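Local atomic coordinates of eukaryotic translation initiation factor 4 gamma 5 (Trypanosoma cruzi, PDB entry 6OZU), a protein that probably serves as a scaffold in translation initiation, helping to assemble an eIF4F-type complex on mRNA. Residues 26-31 / 68-73; 40-44 / 85-89; 102-106 / 128-132; 205-209 / 220-224. All coordinates share one frame; numbering follows the deposited sequence.

Interaction 1: residues 26-31 / 68-73; sequences MKEELT and KLVVSL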
loop_
_atom_site.group_PDB
_atom_site.type_symbol
_atom_site.label_atom_id
_atom_site.label_comp_id
_atom_site.label_asym_id
_atom_site.label_seq_id
_atom_site.Cartn_x
_atom_site.Cartn_y
_atom_site.Cartn_z
ATOM N N MET A 26 -10.510 4.369 19.834
ATOM C CA MET A 26 -9.120 4.018 19.542
ATOM C C MET A 26 -8.323 5.222 19.033
ATOM O O MET A 26 -7.156 5.400 19.411
ATOM C CB MET A 26 -9.044 2.796 18.602
ATOM C CG MET A 26 -9.546 1.499 19.251
ATOM S SD MET A 26 -8.819 1.143 20.878
ATOM C CE MET A 26 -10.199 1.555 21.974
ATOM N N LYS A 27 -8.981 6.071 18.213
ATOM C CA LYS A 27 -8.442 7.322 17.694
ATOM C C LYS A 27 -8.174 8.267 18.865
ATOM O O LYS A 27 -7.113 8.905 18.893
ATOM C CB LYS A 27 -9.430 7.971 16.718
ATOM C CG LYS A 27 -9.412 7.360 15.327
ATOM C CD LYS A 27 -10.428 8.031 14.438
ATOM C CE LYS A 27 -10.313 7.558 13.027
ATOM N NZ LYS A 27 -11.579 7.790 12.285
ATOM N N GLU A 28 -9.116 8.349 19.842
ATOM C CA GLU A 28 -8.914 9.241 20.985
ATOM C C GLU A 28 -7.889 8.663 21.977
ATOM O O GLU A 28 -7.172 9.452 22.594
ATOM C CB GLU A 28 -10.226 9.695 21.660
ATOM C CG GLU A 28 -11.090 8.616 22.290
ATOM C CD GLU A 28 -12.538 9.007 22.526
ATOM O OE1 GLU A 28 -13.070 8.691 23.617
ATOM O OE2 GLU A 28 -13.147 9.623 21.619
ATOM N N GLU A 29 -7.772 7.306 22.084
ATOM C CA GLU A 29 -6.749 6.659 22.923
ATOM C C GLU A 29 -5.328 6.947 22.390
ATOM O O GLU A 29 -4.402 7.123 23.180
ATOM C CB GLU A 29 -6.979 5.148 23.020
ATOM C CG GLU A 29 -7.910 4.745 24.147
ATOM C CD GLU A 29 -7.754 3.317 24.635
ATOM O OE1 GLU A 29 -8.791 2.663 24.889
ATOM O OE2 GLU A 29 -6.597 2.856 24.779
ATOM N N LEU A 30 -5.175 7.001 21.049
ATOM C CA LEU A 30 -3.915 7.280 20.367
ATOM C C LEU A 30 -3.520 8.744 20.542
ATOM O O LEU A 30 -2.363 9.008 20.877
ATOM C CB LEU A 30 -3.996 6.882 18.884
ATOM C CG LEU A 30 -2.721 7.005 18.032
ATOM C CD1 LEU A 30 -1.667 5.980 18.434
ATOM C CD2 LEU A 30 -3.044 6.812 16.576
ATOM N N THR A 31 -4.479 9.695 20.373
ATOM C CA THR A 31 -4.208 11.133 20.564
ATOM C C THR A 31 -3.837 11.426 22.021
ATOM O O THR A 31 -3.035 12.327 22.271
ATOM C CB THR A 31 -5.339 12.038 20.037
ATOM O OG1 THR A 31 -6.499 11.906 20.862
ATOM C CG2 THR A 31 -5.664 11.799 18.552
ATOM N N LYS A 68 -6.257 3.941 9.229
ATOM C CA LYS A 68 -7.138 5.023 9.705
ATOM C C LYS A 68 -6.639 5.674 11.012
ATOM O O LYS A 68 -6.980 6.830 11.286
ATOM C CB LYS A 68 -8.583 4.541 9.850
ATOM C CG LYS A 68 -9.340 4.527 8.533
ATOM C CD LYS A 68 -10.741 3.952 8.687
ATOM C CE LYS A 68 -11.382 3.683 7.358
ATOM N NZ LYS A 68 -10.683 2.612 6.617
ATOM N N LEU A 69 -5.833 4.929 11.806
ATOM C CA LEU A 69 -5.237 5.400 13.059
ATOM C C LEU A 69 -4.064 6.316 12.736
ATOM O O LEU A 69 -3.857 7.301 13.436
ATOM C CB LEU A 69 -4.782 4.227 13.953
ATOM C CG LEU A 69 -5.876 3.443 14.696
ATOM C CD1 LEU A 69 -5.311 2.183 15.321
ATOM C CD2 LEU A 69 -6.569 4.297 15.766
ATOM N N VAL A 70 -3.321 6.004 11.651
ATOM C CA VAL A 70 -2.178 6.773 11.155
ATOM C C VAL A 70 -2.679 8.118 10.589
ATOM O O VAL A 70 -2.055 9.148 10.846
ATOM C CB VAL A 70 -1.306 5.959 10.153
ATOM C CG1 VAL A 70 -0.157 6.807 9.596
ATOM C CG2 VAL A 70 -0.759 4.690 10.808
ATOM N N VAL A 71 -3.833 8.108 9.875
ATOM C CA VAL A 71 -4.475 9.321 9.331
ATOM C C VAL A 71 -4.865 10.230 10.510
ATOM O O VAL A 71 -4.606 11.437 10.471
ATOM C CB VAL A 71 -5.708 9.005 8.429
ATOM C CG1 VAL A 71 -6.413 10.289 7.974
ATOM C CG2 VAL A 71 -5.304 8.170 7.227
ATOM N N SER A 72 -5.453 9.620 11.562
ATOM C CA SER A 72 -5.900 10.262 12.796
ATOM C C SER A 72 -4.730 10.971 13.506
ATOM O O SER A 72 -4.856 12.130 13.929
ATOM C CB SER A 72 -6.542 9.222 13.710
ATOM O OG SER A 72 -6.942 9.781 14.947
ATOM N N LEU A 73 -3.592 10.260 13.590
ATOM C CA LEU A 73 -2.346 10.683 14.206
ATOM C C LEU A 73 -1.751 11.899 13.493
ATOM O O LEU A 73 -1.327 12.816 14.177
ATOM C CB LEU A 73 -1.376 9.483 14.235
ATOM C CG LEU A 73 0.057 9.670 14.727
ATOM C CD1 LEU A 73 0.097 10.157 16.163
ATOM C CD2 LEU A 73 0.828 8.357 14.615
#
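L30 and L69 form the tight part of this contact. L30 sends CD2 onto the backbone of helix 63-76. This methyl lies 3.3 Å from L69 O and packs against CB of L69. It also sits 3.9 Å from L73 CB, and the L30 and L73 side chains cross at about a right angle. L30 reaches this spot with CG trans to its own backbone N (chi1 -175°). L69 answers from the other helix. Its CD2 rests on the backbone at the joint of M26 and K27, 3.8 Å from M26 C and 3.9 Å from K27 N. The buried side of L69 is completed by I14 and L15 of helix 6-17. L73 is backed by I47.

The other side is looser and faces solvent in part. K27 lies extended across S72, with K27 CG 3.5 Å from S72 OG and K27 CE 3.8 Å from K68 O. These are contacts of the aliphatic chain, and no hydrogen bond joins the two segments. The ammonium group of K27 lies beyond, in a long, weak ion pair with a sulfate ion. K68 turns its end away and bonds to H145. T31 touches more lightly, with CG2 4.3 Å from S72 OG, while its hydroxyl bonds back to E28 O in its own helix.

The two helices run in roughly the same direction, 47° apart in their short segments. They are next but one in the chain, with helix 40-53 between them. Such stacking of alternate helices is typical of the HEAT-type alpha-solenoid of MIF4G domains.

Interaction 2: residues 40-44 / 85-89; sequences DKEIQ and RFIRN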
loop_
_atom_site.group_PDB
_atom_site.type_symbol
_atom_site.label_atom_id
_atom_site.label_comp_id
_atom_site.label_asym_id
_atom_site.label_seq_id
_atom_site.Cartn_x
_atom_site.Cartn_y
_atom_site.Cartn_z
ATOM N N ASP A 40 12.756 10.825 18.914
ATOM C CA ASP A 40 12.756 10.404 17.507
ATOM C C ASP A 40 12.646 8.882 17.434
ATOM O O ASP A 40 11.851 8.373 16.641
ATOM C CB ASP A 40 14.063 10.828 16.800
ATOM C CG ASP A 40 14.247 12.294 16.447
ATOM O OD1 ASP A 40 13.244 13.039 16.442
ATOM O OD2 ASP A 40 15.398 12.692 16.154
ATOM N N LYS A 41 13.430 8.157 18.285
ATOM C CA LYS A 41 13.450 6.692 18.355
ATOM C C LYS A 41 12.087 6.124 18.740
ATOM O O LYS A 41 11.620 5.186 18.089
ATOM C CB LYS A 41 14.588 6.172 19.255
ATOM N N GLU A 42 11.421 6.739 19.742
ATOM C CA GLU A 42 10.086 6.359 20.227
ATOM C C GLU A 42 9.001 6.528 19.158
ATOM O O GLU A 42 8.139 5.653 19.033
ATOM C CB GLU A 42 9.718 7.155 21.485
ATOM C CG GLU A 42 10.485 6.738 22.724
ATOM C CD GLU A 42 10.277 7.595 23.958
ATOM O OE1 GLU A 42 9.943 8.795 23.813
ATOM O OE2 GLU A 42 10.460 7.064 25.075
ATOM N N ILE A 43 9.052 7.644 18.389
ATOM C CA ILE A 43 8.104 7.959 17.313
ATOM C C ILE A 43 8.338 7.019 16.119
ATOM O O ILE A 43 7.374 6.455 15.594
ATOM C CB ILE A 43 8.124 9.480 16.935
ATOM C CG1 ILE A 43 7.728 10.354 18.149
ATOM C CG2 ILE A 43 7.193 9.774 15.749
ATOM C CD1 ILE A 43 8.261 11.723 18.133
ATOM N N GLN A 44 9.617 6.820 15.721
ATOM C CA GLN A 44 10.008 5.924 14.620
ATOM C C GLN A 44 9.533 4.488 14.885
ATOM O O GLN A 44 9.119 3.791 13.955
ATOM C CB GLN A 44 11.529 5.961 14.415
ATOM C CG GLN A 44 11.986 5.615 13.008
ATOM C CD GLN A 44 13.388 6.117 12.751
ATOM O OE1 GLN A 44 13.622 7.317 12.579
ATOM N NE2 GLN A 44 14.361 5.219 12.738
ATOM N N ARG A 85 6.028 16.971 11.432
ATOM C CA ARG A 85 6.960 16.896 10.308
ATOM C C ARG A 85 7.755 15.598 10.420
ATOM O O ARG A 85 7.884 14.882 9.418
ATOM C CB ARG A 85 7.866 18.129 10.284
ATOM C CG ARG A 85 8.532 18.383 8.936
ATOM C CD ARG A 85 9.540 19.533 8.898
ATOM N NE ARG A 85 10.309 19.725 10.136
ATOM C CZ ARG A 85 9.968 20.574 11.100
ATOM N NH1 ARG A 85 8.881 21.320 10.981
ATOM N NH2 ARG A 85 10.709 20.680 12.188
ATOM N N PHE A 86 8.196 15.245 11.655
ATOM C CA PHE A 86 8.936 14.010 11.912
ATOM C C PHE A 86 8.129 12.767 11.591
ATOM O O PHE A 86 8.672 11.878 10.936
ATOM C CB PHE A 86 9.525 13.941 13.333
ATOM C CG PHE A 86 10.389 12.718 13.545
ATOM C CD1 PHE A 86 11.709 12.698 13.111
ATOM C CD2 PHE A 86 9.861 11.562 14.114
ATOM C CE1 PHE A 86 12.497 11.557 13.269
ATOM C CE2 PHE A 86 10.642 10.413 14.254
ATOM C CZ PHE A 86 11.961 10.425 13.843
ATOM N N ILE A 87 6.853 12.679 12.060
ATOM C CA ILE A 87 5.959 11.530 11.805
ATOM C C ILE A 87 5.835 11.285 10.306
ATOM O O ILE A 87 5.922 10.137 9.859
ATOM C CB ILE A 87 4.557 11.680 12.477
ATOM C CG1 ILE A 87 4.649 11.666 14.010
ATOM C CG2 ILE A 87 3.612 10.562 12.018
ATOM C CD1 ILE A 87 3.374 12.139 14.737
ATOM N N ARG A 88 5.628 12.373 9.542
ATOM C CA ARG A 88 5.478 12.374 8.089
ATOM C C ARG A 88 6.720 11.859 7.348
ATOM O O ARG A 88 6.593 11.094 6.396
ATOM C CB ARG A 88 5.061 13.763 7.605
ATOM C CG ARG A 88 3.586 14.033 7.859
ATOM C CD ARG A 88 3.267 15.504 7.807
ATOM N NE ARG A 88 1.832 15.735 7.907
ATOM C CZ ARG A 88 1.166 15.879 9.044
ATOM N NH1 ARG A 88 1.799 15.795 10.208
ATOM N NH2 ARG A 88 -0.138 16.099 9.028
ATOM N N ASN A 89 7.905 12.226 7.815
ATOM C CA ASN A 89 9.162 11.760 7.241
ATOM C C ASN A 89 9.452 10.323 7.653
ATOM O O ASN A 89 10.125 9.614 6.902
ATOM C CB ASN A 89 10.306 12.709 7.590
ATOM C CG ASN A 89 10.185 14.024 6.868
ATOM O OD1 ASN A 89 10.175 14.103 5.628
ATOM N ND2 ASN A 89 10.054 15.082 7.628
#
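F86 is the centre of this contact, with D40, I43 and Q44 around its ring. The D40 carboxylate lies over one face, nearly parallel to the ring. Its OD1 is offset toward the rim, 3.6 Å from F86 CE1. The backbone of D40 also takes part, with D40 O 3.4 Å from F86 CE2. I43 comes to the ring edge in its plane, where I43 CG2 is 3.6 Å from F86 CD2. Q44 brings OE1 to 3.7 Å from F86 CZ, and its amide is turned only 15° from the ring plane.

The same I43 methyl also serves the next residue, I43 CG2 being 3.6 Å from I87 CG1. This branch stands opposite the backbone N of I43, while CG1 takes the place beside that N (chi1 -61°).

Further out, D40 O accepts the helix bond from Q44 N, which ties the residue over the ring to the one near CZ. R93, on the same helix as F86, touches both F86 and Q44. A bound glycerol, probably from the crystallisation liquor, also lies close to F86.

Helix 40-53 packs here on helix 82-112, with helix 63-76 between them in sequence. I87 faces that intervening helix through I74, and R88 bonds to I74 O.

Interaction 3: residues 102-106 / 128-132; sequences AEEAQ and FAGKQ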
loop_
_atom_site.group_PDB
_atom_site.type_symbol
_atom_site.label_atom_id
_atom_site.label_comp_id
_atom_site.label_asym_id
_atom_site.label_seq_id
_atom_site.Cartn_x
_atom_site.Cartn_y
_atom_site.Cartn_z
ATOM N N ALA A 102 9.801 -5.579 -0.353
ATOM C CA ALA A 102 8.892 -6.289 -1.241
ATOM C C ALA A 102 9.494 -6.450 -2.641
ATOM O O ALA A 102 9.454 -7.552 -3.160
ATOM C CB ALA A 102 7.546 -5.595 -1.288
ATOM N N GLU A 103 10.152 -5.401 -3.198
ATOM C CA GLU A 103 10.816 -5.457 -4.505
ATOM C C GLU A 103 11.966 -6.476 -4.523
ATOM O O GLU A 103 11.989 -7.351 -5.388
ATOM C CB GLU A 103 11.331 -4.066 -4.920
ATOM C CG GLU A 103 11.939 -4.044 -6.315
ATOM C CD GLU A 103 12.510 -2.724 -6.785
ATOM O OE1 GLU A 103 12.450 -1.732 -6.024
ATOM O OE2 GLU A 103 13.022 -2.683 -7.926
ATOM N N GLU A 104 12.907 -6.354 -3.577
ATOM C CA GLU A 104 14.068 -7.232 -3.423
ATOM C C GLU A 104 13.704 -8.692 -3.107
ATOM O O GLU A 104 14.428 -9.587 -3.543
ATOM C CB GLU A 104 15.058 -6.661 -2.384
ATOM C CG GLU A 104 16.462 -7.255 -2.433
ATOM C CD GLU A 104 17.169 -7.334 -3.776
ATOM O OE1 GLU A 104 17.125 -6.349 -4.550
ATOM O OE2 GLU A 104 17.789 -8.387 -4.046
ATOM N N ALA A 105 12.588 -8.933 -2.378
ATOM C CA ALA A 105 12.106 -10.270 -2.044
ATOM C C ALA A 105 11.653 -10.986 -3.328
ATOM O O ALA A 105 11.942 -12.169 -3.501
ATOM C CB ALA A 105 10.957 -10.170 -1.053
ATOM N N GLN A 106 10.989 -10.239 -4.241
ATOM C CA GLN A 106 10.530 -10.673 -5.560
ATOM C C GLN A 106 11.753 -11.043 -6.428
ATOM O O GLN A 106 11.766 -12.123 -7.032
ATOM C CB GLN A 106 9.710 -9.545 -6.225
ATOM C CG GLN A 106 9.073 -9.904 -7.559
ATOM C CD GLN A 106 7.977 -10.943 -7.413
ATOM O OE1 GLN A 106 7.020 -10.785 -6.628
ATOM N NE2 GLN A 106 8.094 -12.035 -8.171
ATOM N N PHE A 128 5.224 -17.630 -2.140
ATOM C CA PHE A 128 5.640 -16.240 -2.111
ATOM C C PHE A 128 4.478 -15.283 -2.275
ATOM O O PHE A 128 4.388 -14.319 -1.526
ATOM C CB PHE A 128 6.758 -15.967 -3.128
ATOM C CG PHE A 128 7.327 -14.569 -3.026
ATOM C CD1 PHE A 128 8.176 -14.220 -1.983
ATOM C CD2 PHE A 128 6.984 -13.590 -3.955
ATOM C CE1 PHE A 128 8.661 -12.919 -1.867
ATOM C CE2 PHE A 128 7.481 -12.295 -3.848
ATOM C CZ PHE A 128 8.317 -11.969 -2.811
ATOM N N ALA A 129 3.585 -15.554 -3.238
ATOM C CA ALA A 129 2.400 -14.750 -3.549
ATOM C C ALA A 129 1.547 -14.466 -2.295
ATOM O O ALA A 129 1.060 -13.339 -2.134
ATOM C CB ALA A 129 1.579 -15.450 -4.604
ATOM N N GLY A 130 1.417 -15.474 -1.420
ATOM C CA GLY A 130 0.658 -15.406 -0.173
ATOM C C GLY A 130 1.221 -14.414 0.825
ATOM O O GLY A 130 0.489 -13.850 1.655
ATOM N N LYS A 131 2.547 -14.192 0.735
ATOM C CA LYS A 131 3.287 -13.240 1.552
ATOM C C LYS A 131 3.303 -11.877 0.861
ATOM O O LYS A 131 3.071 -10.864 1.518
ATOM C CB LYS A 131 4.719 -13.756 1.832
ATOM C CG LYS A 131 4.749 -14.995 2.767
ATOM C CD LYS A 131 6.156 -15.609 2.960
ATOM C CE LYS A 131 6.218 -17.102 2.672
ATOM N NZ LYS A 131 5.892 -17.948 3.867
ATOM N N GLN A 132 3.508 -11.859 -0.466
ATOM C CA GLN A 132 3.535 -10.644 -1.262
ATOM C C GLN A 132 2.192 -9.904 -1.306
ATOM O O GLN A 132 2.213 -8.674 -1.341
ATOM C CB GLN A 132 4.075 -10.913 -2.675
ATOM C CG GLN A 132 4.584 -9.658 -3.423
ATOM C CD GLN A 132 5.848 -9.036 -2.836
ATOM O OE1 GLN A 132 5.907 -8.637 -1.666
ATOM N NE2 GLN A 132 6.887 -8.908 -3.644
#
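The F128 ring meets A105 and Q106 at its edge. A105 CB lies in the ring plane, 3.6 Å from F128 CZ. Q106 OE1 also comes near that plane, 3.2 Å from F128 CE2, and the Q106 amide stands at 83° to the ring. The Q132 amide holds A102 O almost in its own plane. Q132 NE2 gives A102 O a hydrogen bond of 2.9 Å that is nearly straight, 165° at the hydrogen. The nitrogen comes from well above the plane of the A102 carbonyl. Q106 N bonds to this oxygen from the opposite face, so A102 O keeps its helix bond. The other end of the Q132 amide rests on a methyl, with Q132 OE1 3.5 Å from A102 CB. An extended chi1 (-160°) and a bend at chi2 carry this amide across. W159 of helix 150-162 packs on both Q106 and Q132.

The two helices follow each other in the chain and run antiparallel. Their buried contact mixes apolar packing of F128 on A105 with polar amide contacts. A side-chain amide grips a helix carbonyl, and an amide oxygen faces the ring's C-H rim, which is probably favourable electrostatically.

Interaction 4: residues 205-209 / 220-224; sequences LEELM and LLLNT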
loop_
_atom_site.group_PDB
_atom_site.type_symbol
_atom_site.label_atom_id
_atom_site.label_comp_id
_atom_site.label_asym_id
_atom_site.label_seq_id
_atom_site.Cartn_x
_atom_site.Cartn_y
_atom_site.Cartn_z
ATOM N N LEU A 205 -1.381 4.832 -14.003
ATOM C CA LEU A 205 -1.506 3.900 -15.114
ATOM C C LEU A 205 -1.218 4.556 -16.439
ATOM O O LEU A 205 -0.702 3.880 -17.322
ATOM C CB LEU A 205 -2.861 3.165 -15.134
ATOM C CG LEU A 205 -3.287 2.436 -13.853
ATOM C CD1 LEU A 205 -4.608 1.769 -14.063
ATOM C CD2 LEU A 205 -2.242 1.420 -13.393
ATOM N N GLU A 206 -1.506 5.863 -16.580
ATOM C CA GLU A 206 -1.217 6.634 -17.802
ATOM C C GLU A 206 0.289 6.840 -17.950
ATOM O O GLU A 206 0.779 6.835 -19.075
ATOM C CB GLU A 206 -1.946 7.986 -17.824
ATOM C CG GLU A 206 -3.429 7.906 -18.153
ATOM C CD GLU A 206 -3.815 7.640 -19.600
ATOM O OE1 GLU A 206 -4.749 6.834 -19.809
ATOM O OE2 GLU A 206 -3.200 8.227 -20.519
ATOM N N GLU A 207 1.026 6.997 -16.822
ATOM C CA GLU A 207 2.483 7.122 -16.802
ATOM C C GLU A 207 3.169 5.844 -17.260
ATOM O O GLU A 207 4.087 5.910 -18.073
ATOM C CB GLU A 207 2.994 7.525 -15.426
ATOM C CG GLU A 207 3.024 9.018 -15.244
ATOM C CD GLU A 207 3.559 9.495 -13.913
ATOM O OE1 GLU A 207 4.708 9.998 -13.876
ATOM O OE2 GLU A 207 2.816 9.379 -12.910
ATOM N N LEU A 208 2.721 4.680 -16.767
ATOM C CA LEU A 208 3.245 3.373 -17.170
ATOM C C LEU A 208 3.060 3.158 -18.687
ATOM O O LEU A 208 3.841 2.445 -19.307
ATOM C CB LEU A 208 2.544 2.246 -16.393
ATOM C CG LEU A 208 2.762 2.213 -14.885
ATOM C CD1 LEU A 208 1.646 1.472 -14.213
ATOM C CD2 LEU A 208 4.106 1.627 -14.525
ATOM N N MET A 209 2.053 3.802 -19.277
ATOM C CA MET A 209 1.761 3.740 -20.701
ATOM C C MET A 209 2.796 4.458 -21.545
ATOM O O MET A 209 2.856 4.244 -22.759
ATOM C CB MET A 209 0.421 4.373 -20.946
ATOM C CG MET A 209 -0.661 3.443 -20.741
ATOM S SD MET A 209 -1.906 3.945 -21.834
ATOM C CE MET A 209 -1.027 3.706 -23.435
ATOM N N LEU A 220 -3.674 -3.941 -21.739
ATOM C CA LEU A 220 -3.901 -4.031 -20.301
ATOM C C LEU A 220 -4.122 -2.660 -19.673
ATOM O O LEU A 220 -5.145 -2.458 -19.020
ATOM C CB LEU A 220 -2.751 -4.760 -19.599
ATOM C CG LEU A 220 -2.909 -4.941 -18.085
ATOM C CD1 LEU A 220 -3.150 -6.353 -17.747
ATOM C CD2 LEU A 220 -1.720 -4.452 -17.358
ATOM N N LEU A 221 -3.180 -1.720 -19.879
ATOM C CA LEU A 221 -3.245 -0.368 -19.313
ATOM C C LEU A 221 -4.383 0.483 -19.874
ATOM O O LEU A 221 -5.043 1.184 -19.100
ATOM C CB LEU A 221 -1.905 0.327 -19.454
ATOM C CG LEU A 221 -0.732 -0.322 -18.713
ATOM C CD1 LEU A 221 0.595 0.157 -19.266
ATOM C CD2 LEU A 221 -0.853 -0.138 -17.180
ATOM N N LEU A 222 -4.658 0.374 -21.195
ATOM C CA LEU A 222 -5.748 1.106 -21.835
ATOM C C LEU A 222 -7.114 0.598 -21.447
ATOM O O LEU A 222 -8.009 1.413 -21.255
ATOM C CB LEU A 222 -5.605 1.160 -23.368
ATOM C CG LEU A 222 -4.460 2.037 -23.891
ATOM C CD1 LEU A 222 -4.298 1.875 -25.358
ATOM C CD2 LEU A 222 -4.703 3.495 -23.583
ATOM N N ASN A 223 -7.301 -0.743 -21.356
ATOM C CA ASN A 223 -8.583 -1.327 -20.956
ATOM C C ASN A 223 -8.891 -1.033 -19.486
ATOM O O ASN A 223 -10.055 -0.785 -19.158
ATOM C CB ASN A 223 -8.663 -2.827 -21.245
ATOM C CG ASN A 223 -10.064 -3.324 -21.484
ATOM O OD1 ASN A 223 -10.422 -4.448 -21.153
ATOM N ND2 ASN A 223 -10.899 -2.480 -22.032
ATOM N N THR A 224 -7.844 -1.020 -18.626
ATOM C CA THR A 224 -7.942 -0.733 -17.193
ATOM C C THR A 224 -8.392 0.727 -16.965
ATOM O O THR A 224 -9.386 0.961 -16.263
ATOM C CB THR A 224 -6.646 -1.136 -16.464
ATOM O OG1 THR A 224 -6.457 -2.542 -16.610
ATOM C CG2 THR A 224 -6.686 -0.817 -15.012
#
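L205 begins the contact by meeting both T224 and L221. Its CD1 lies 3.5 Å from T224 CG2, and the two side chains cross at about a right angle. Its CD2 is 4.3 Å from L221 CD2. With its hydroxyl bonded to L220 O, T224 turns its methyl to L205. The T224 OG1 to L220 O bond is 2.7 Å long, and T224 N reaches the same oxygen from the opposite face.

L208 comes next, one turn on. Its contact is lighter, with L208 CB 4.1 Å from L221 CD1. It also packs against L154 and L157 of helix 150-162, and its carbonyl takes a hydrogen bond from Y162 OH.

M209, last in the segment, reaches both L221 and L222. M209 CG is 3.6 Å from L221 CB, and the two side chains slide past each other in opposite directions. L221 is thus packed by L205, L208 and M209 together. The M209 chain then bends at chi2 and chi3 (chi3 62°). This puts its thioether against the exposed L222. The 3.3 Å between M209 SD and L222 CD2 is shorter than usual, and its exact value is uncertain.

No hydrogen bond crosses between these two consecutive helices. Hydrophobic packing therefore joins them, from the buried leucines out to the M209 thioether beside L222, and the T224 hydroxyl is satisfied within its own helix.

Interactions 1 and 2 are neighbours. They touch where L73 packs on I87, and their segments alternate along the chain. Each joins helices that are next but one in sequence and run in broadly the same direction, about 50° apart. Interactions 3 and 4 instead join consecutive helices. Helix 82-112 serves both interaction 2 and interaction 3, whose centres are 27 Å apart. Interaction 3 is the buried one, nearest the chain's centre, and the only one with a hydrogen bond between its segments. The other three are partly buried and lie farther out. Interactions 1 and 4 are mainly aliphatic, while interaction 2 is built round an aromatic ring with polar groups at its exposed side.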